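Local coordinates for SOXA (PDB 2C1D), which forms, as the diheme subunit of the SoxAX cytochrome complex, a heterodisulfide between thiosulfate and a cysteine of the sulfur carrier SoxYZ, at residues Pro87-Pro98 against Ile141-Val152. Numbering follows the deposited sequence.
Sequences PESMAGLRAVMP and ISLQSRGMAVNV. With HEC (heme c), chain I.
The heme-lining loop of a cytochrome c domain, Pro87-Pro98, packs here on the C-terminal end of helix 132-143 and the chain that leaves it, and Ser145 reaches into the loop's turn at Gly92-Ala95. Ser145 OG, anti to its own carbonyl carbon (chi1 -69°), lies 3.1 Å from Gly92 N and takes a weak hydrogen bond from Ala95 N at 3.4 Å. A water donates to Met90 O and Ile141 O and accepts from Arg94 N and from Ser145 OG, the last at 2.8 Å, so one molecule ties the loop to the helix end. Gly92, at positive phi, turns its CA to Met148 SD, 3.6 Å away. Met90 and Leu93 also belong to the heme c pocket: Met90 starts with CB against Ile141 CG2 and leads its thioether end away to the porphyrin, where Met90 CE lies 3.7 Å from C3A. Gln144 lays its CG 3.3 Å from Pro87 O, and the bend at chi2 carries the amide end alongside Pro87 and Glu88; an alanine here would probably open a gap beside the 3-10 turn and take away the aliphatic contact at Pro87 O. Arg94 runs its aliphatic part across Ser142, with CD 3.3 Å from Ser142 OG, and its NH2 goes on to Phe205 O, whereas that serine hydroxyl bonds to Gly259 O, so the contact continues into the loops that hold Phe205 and Gly259. At the end of the turn, Ala95 CB sits over Ala149 O and Met148 CB. Asn151 N donates to Ala95 O at 2.9 Å, and Val150 CA adds a CA-H...O contact to the same oxygen.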
loop_
_atom_site.group_PDB
_atom_site.type_symbol
_atom_site.label_atom_id
_atom_site.label_comp_id
_atom_site.label_asym_id
_atom_site.label_seq_id
_atom_site.Cartn_x
_atom_site.Cartn_y
_atom_site.Cartn_z
ATOM N N PRO A 87 -26.255 4.029 -16.640
ATOM C CA PRO A 87 -24.813 3.919 -16.355
ATOM C C PRO A 87 -24.189 2.713 -17.063
ATOM O O PRO A 87 -22.962 2.648 -17.183
ATOM C CB PRO A 87 -24.759 3.796 -14.833
ATOM C CG PRO A 87 -26.079 3.139 -14.455
ATOM C CD PRO A 87 -27.093 3.684 -15.473
ATOM N N GLU A 88 -25.011 1.765 -17.517
ATOM C CA GLU A 88 -24.506 0.660 -18.334
ATOM C C GLU A 88 -23.786 1.152 -19.615
ATOM O O GLU A 88 -23.079 0.370 -20.276
ATOM C CB GLU A 88 -25.591 -0.378 -18.655
ATOM C CG GLU A 88 -26.742 0.079 -19.565
ATOM C CD GLU A 88 -27.900 0.748 -18.814
ATOM O OE1 GLU A 88 -27.769 1.045 -17.610
ATOM O OE2 GLU A 88 -28.948 0.986 -19.450
ATOM N N SER A 89 -23.966 2.435 -19.949
ATOM C CA SER A 89 -23.249 3.100 -21.054
ATOM C C SER A 89 -21.745 3.040 -20.849
ATOM O O SER A 89 -20.971 3.105 -21.804
ATOM C CB SER A 89 -23.706 4.563 -21.178
ATOM O OG SER A 89 -23.430 5.328 -20.023
ATOM N N MET A 90 -21.329 2.914 -19.586
ATOM C CA MET A 90 -19.935 2.793 -19.239
ATOM C C MET A 90 -19.459 1.357 -19.085
ATOM O O MET A 90 -18.384 1.126 -18.534
ATOM C CB MET A 90 -19.652 3.597 -17.977
ATOM C CG MET A 90 -19.936 5.088 -18.124
ATOM S SD MET A 90 -18.871 5.784 -19.408
ATOM C CE MET A 90 -19.899 7.206 -20.069
ATOM N N ALA A 91 -20.224 0.397 -19.586
ATOM C CA ALA A 91 -19.814 -1.002 -19.524
ATOM C C ALA A 91 -18.415 -1.192 -20.127
ATOM O O ALA A 91 -18.073 -0.570 -21.149
ATOM C CB ALA A 91 -20.784 -1.880 -20.210
ATOM N N GLY A 92 -17.612 -2.016 -19.459
ATOM C CA GLY A 92 -16.277 -2.367 -19.911
ATOM C C GLY A 92 -15.190 -1.354 -19.524
ATOM O O GLY A 92 -14.022 -1.699 -19.471
ATOM N N LEU A 93 -15.553 -0.104 -19.280
ATOM C CA LEU A 93 -14.552 0.969 -19.133
ATOM C C LEU A 93 -13.588 0.729 -17.976
ATOM O O LEU A 93 -12.347 0.768 -18.153
ATOM C CB LEU A 93 -15.236 2.333 -18.965
ATOM C CG LEU A 93 -14.328 3.559 -18.910
ATOM C CD1 LEU A 93 -13.474 3.704 -20.188
ATOM C CD2 LEU A 93 -15.124 4.819 -18.673
ATOM N N ARG A 94 -14.151 0.460 -16.798
ATOM C CA ARG A 94 -13.346 0.195 -15.613
ATOM C C ARG A 94 -12.314 -0.929 -15.826
ATOM O O ARG A 94 -11.187 -0.832 -15.328
ATOM C CB ARG A 94 -14.254 -0.138 -14.431
ATOM C CG ARG A 94 -13.567 -0.822 -13.231
ATOM C CD ARG A 94 -12.850 0.138 -12.389
ATOM N NE ARG A 94 -12.171 -0.518 -11.270
ATOM C CZ ARG A 94 -11.012 -1.143 -11.342
ATOM N NH1 ARG A 94 -10.372 -1.268 -12.502
ATOM N NH2 ARG A 94 -10.469 -1.647 -10.244
ATOM N N ALA A 95 -12.690 -1.964 -16.563
ATOM C CA ALA A 95 -11.762 -3.106 -16.831
ATOM C C ALA A 95 -10.467 -2.741 -17.551
ATOM O O ALA A 95 -9.455 -3.427 -17.363
ATOM C CB ALA A 95 -12.446 -4.177 -17.583
ATOM N N VAL A 96 -10.507 -1.703 -18.383
ATOM C CA VAL A 96 -9.379 -1.306 -19.229
ATOM C C VAL A 96 -8.697 -0.000 -18.761
ATOM O O VAL A 96 -7.859 0.563 -19.482
ATOM C CB VAL A 96 -9.792 -1.214 -20.762
ATOM C CG1 VAL A 96 -10.238 -2.560 -21.248
ATOM C CG2 VAL A 96 -10.900 -0.160 -21.048
ATOM N N MET A 97 -9.039 0.448 -17.551
ATOM C CA MET A 97 -8.534 1.718 -16.995
ATOM C C MET A 97 -7.420 1.464 -15.970
ATOM O O MET A 97 -7.414 0.423 -15.310
ATOM C CB MET A 97 -9.690 2.478 -16.369
ATOM C CG MET A 97 -10.589 3.140 -17.421
ATOM S SD MET A 97 -9.798 4.536 -18.322
ATOM C CE MET A 97 -9.761 5.701 -17.041
ATOM N N PRO A 98 -6.443 2.366 -15.829
ATOM C CA PRO A 98 -6.213 3.551 -16.681
ATOM C C PRO A 98 -5.756 3.290 -18.118
ATOM O O PRO A 98 -5.160 2.259 -18.398
ATOM C CB PRO A 98 -5.054 4.285 -15.968
ATOM C CG PRO A 98 -4.923 3.655 -14.657
ATOM C CD PRO A 98 -5.492 2.280 -14.712
ATOM N N ILE A 141 -19.465 3.463 -11.722
ATOM C CA ILE A 141 -18.858 3.114 -13.011
ATOM C C ILE A 141 -18.148 1.778 -12.923
ATOM O O ILE A 141 -18.240 0.940 -13.835
ATOM C CB ILE A 141 -17.916 4.261 -13.514
ATOM C CG1 ILE A 141 -18.764 5.472 -13.897
ATOM C CG2 ILE A 141 -17.050 3.773 -14.683
ATOM C CD1 ILE A 141 -17.985 6.778 -14.002
ATOM N N SER A 142 -17.449 1.553 -11.819
ATOM C CA SER A 142 -16.656 0.325 -11.656
ATOM C C SER A 142 -17.565 -0.888 -11.702
ATOM O O SER A 142 -17.227 -1.910 -12.313
ATOM C CB SER A 142 -15.823 0.342 -10.366
ATOM O OG SER A 142 -15.076 -0.872 -10.234
ATOM N N LEU A 143 -18.759 -0.760 -11.134
ATOM C CA LEU A 143 -19.735 -1.857 -11.164
ATOM C C LEU A 143 -20.154 -2.291 -12.575
ATOM O O LEU A 143 -20.577 -3.415 -12.779
ATOM C CB LEU A 143 -21.000 -1.470 -10.386
ATOM C CG LEU A 143 -21.993 -2.613 -10.054
ATOM C CD1 LEU A 143 -21.380 -3.819 -9.382
ATOM C CD2 LEU A 143 -23.129 -2.131 -9.176
ATOM N N GLN A 144 -20.047 -1.389 -13.544
ATOM C CA GLN A 144 -20.444 -1.668 -14.921
ATOM C C GLN A 144 -19.433 -2.576 -15.650
ATOM O O GLN A 144 -19.672 -3.003 -16.776
ATOM C CB GLN A 144 -20.677 -0.356 -15.674
ATOM C CG GLN A 144 -21.550 0.705 -14.913
ATOM C CD GLN A 144 -22.851 0.157 -14.346
ATOM O OE1 GLN A 144 -23.197 0.400 -13.174
ATOM N NE2 GLN A 144 -23.576 -0.549 -15.157
ATOM N N SER A 145 -18.329 -2.901 -14.993
ATOM C CA SER A 145 -17.383 -3.873 -15.512
ATOM C C SER A 145 -17.194 -5.071 -14.575
ATOM O O SER A 145 -16.305 -5.897 -14.771
ATOM C CB SER A 145 -16.032 -3.195 -15.736
ATOM O OG SER A 145 -16.084 -2.270 -16.793
ATOM N N ARG A 146 -18.011 -5.188 -13.543
ATOM C CA ARG A 146 -17.820 -6.303 -12.592
ATOM C C ARG A 146 -17.872 -7.668 -13.283
ATOM O O ARG A 146 -18.756 -7.941 -14.130
ATOM C CB ARG A 146 -18.823 -6.213 -11.437
ATOM C CG ARG A 146 -18.758 -7.362 -10.434
ATOM C CD ARG A 146 -19.498 -7.100 -9.165
ATOM N NE ARG A 146 -20.950 -7.086 -9.360
ATOM C CZ ARG A 146 -21.829 -6.916 -8.361
ATOM N NH1 ARG A 146 -21.403 -6.735 -7.123
ATOM N NH2 ARG A 146 -23.144 -6.933 -8.605
ATOM N N GLY A 147 -16.899 -8.516 -12.948
ATOM C CA GLY A 147 -16.754 -9.812 -13.578
ATOM C C GLY A 147 -15.931 -9.858 -14.851
ATOM O O GLY A 147 -15.516 -10.948 -15.297
ATOM N N MET A 148 -15.707 -8.693 -15.466
ATOM C CA MET A 148 -14.853 -8.615 -16.624
ATOM C C MET A 148 -13.407 -8.686 -16.203
ATOM O O MET A 148 -13.029 -8.211 -15.116
ATOM C CB MET A 148 -15.117 -7.333 -17.389
ATOM C CG MET A 148 -16.536 -7.286 -17.963
ATOM S SD MET A 148 -16.804 -5.729 -18.794
ATOM C CE MET A 148 -18.476 -5.790 -19.153
ATOM N N ALA A 149 -12.591 -9.296 -17.055
ATOM C CA ALA A 149 -11.178 -9.384 -16.784
ATOM C C ALA A 149 -10.525 -8.008 -16.922
ATOM O O ALA A 149 -10.739 -7.301 -17.914
ATOM C CB ALA A 149 -10.526 -10.348 -17.745
ATOM N N VAL A 150 -9.783 -7.619 -15.897
ATOM C CA VAL A 150 -8.845 -6.500 -15.983
ATOM C C VAL A 150 -7.955 -6.778 -17.176
ATOM O O VAL A 150 -7.398 -7.873 -17.334
ATOM C CB VAL A 150 -7.965 -6.380 -14.698
ATOM C CG1 VAL A 150 -6.819 -5.371 -14.886
ATOM C CG2 VAL A 150 -8.803 -6.010 -13.490
ATOM N N ASN A 151 -7.843 -5.781 -18.022
ATOM C CA ASN A 151 -7.120 -5.893 -19.264
ATOM C C ASN A 151 -6.600 -4.518 -19.625
ATOM O O ASN A 151 -7.087 -3.862 -20.531
ATOM C CB ASN A 151 -8.052 -6.408 -20.370
ATOM C CG ASN A 151 -7.327 -6.642 -21.676
ATOM O OD1 ASN A 151 -6.120 -6.859 -21.694
ATOM N ND2 ASN A 151 -8.058 -6.576 -22.775
ATOM N N VAL A 152 -5.593 -4.079 -18.912
ATOM C CA VAL A 152 -5.002 -2.799 -19.246
ATOM C C VAL A 152 -3.813 -2.987 -20.188
ATOM O O VAL A 152 -2.938 -3.858 -19.997
ATOM C CB VAL A 152 -4.692 -1.877 -18.011
ATOM C CG1 VAL A 152 -5.352 -2.360 -16.747
ATOM C CG2 VAL A 152 -3.241 -1.568 -17.846
HETATM FE FE HEC I . -19.650 12.231 -19.938
HETATM C CHA HEC I . -17.107 10.830 -21.896
HETATM C CHB HEC I . -18.828 10.190 -17.420
HETATM C CHC HEC I . -21.906 13.868 -18.021
HETATM C CHD HEC I . -20.928 13.725 -22.758
HETATM N NA HEC I . -18.247 10.775 -19.729
HETATM C C1A HEC I . -17.310 10.337 -20.634
HETATM C C2A HEC I . -16.537 9.302 -20.014
HETATM C C3A HEC I . -17.015 9.130 -18.776
HETATM C C4A HEC I . -18.086 10.074 -18.559
HETATM C CMA HEC I . -16.511 8.143 -17.717
HETATM C CAA HEC I . -15.378 8.553 -20.701
HETATM C CBA HEC I . -15.988 7.622 -21.729
HETATM C CGA HEC I . -14.973 6.961 -22.648
HETATM O O1A HEC I . -13.854 7.483 -22.858
HETATM O O2A HEC I . -15.354 5.880 -23.175
HETATM N NB HEC I . -20.285 12.034 -18.052
HETATM C C1B HEC I . -19.734 11.176 -17.128
HETATM C C2B HEC I . -20.270 11.537 -15.822
HETATM C C3B HEC I . -21.129 12.549 -15.987
HETATM C C4B HEC I . -21.156 12.882 -17.405
HETATM C CMB HEC I . -19.949 10.794 -14.509
HETATM C CAB HEC I . -21.947 13.268 -14.865
HETATM C CBB HEC I . -21.137 13.733 -13.864
HETATM N NC HEC I . -21.172 13.550 -20.352
HETATM C C1C HEC I . -21.923 14.169 -19.378
HETATM C C2C HEC I . -22.827 15.084 -20.048
HETATM C C3C HEC I . -22.480 15.143 -21.357
HETATM C C4C HEC I . -21.486 14.104 -21.570
HETATM C CMC HEC I . -23.723 16.088 -19.288
HETATM C CAC HEC I . -23.117 16.015 -22.492
HETATM C CBC HEC I . -23.221 17.352 -22.321
HETATM N ND HEC I . -19.089 12.255 -22.001
HETATM C C1D HEC I . -19.765 13.013 -22.955
HETATM C C2D HEC I . -19.032 12.962 -24.204
HETATM C C3D HEC I . -17.825 12.081 -23.936
HETATM C C4D HEC I . -17.951 11.678 -22.545
HETATM C CMD HEC I . -19.363 13.643 -25.545
HETATM C CAD HEC I . -16.710 11.693 -24.921
HETATM C CBD HEC I . -17.117 10.453 -25.657
HETATM C CGD HEC I . -15.984 9.939 -26.543
HETATM O O1D HEC I . -16.287 9.294 -27.591
HETATM O O2D HEC I . -14.807 10.160 -26.183
HETATM O O HOH W 1 -17.054 0.287 -16.272
#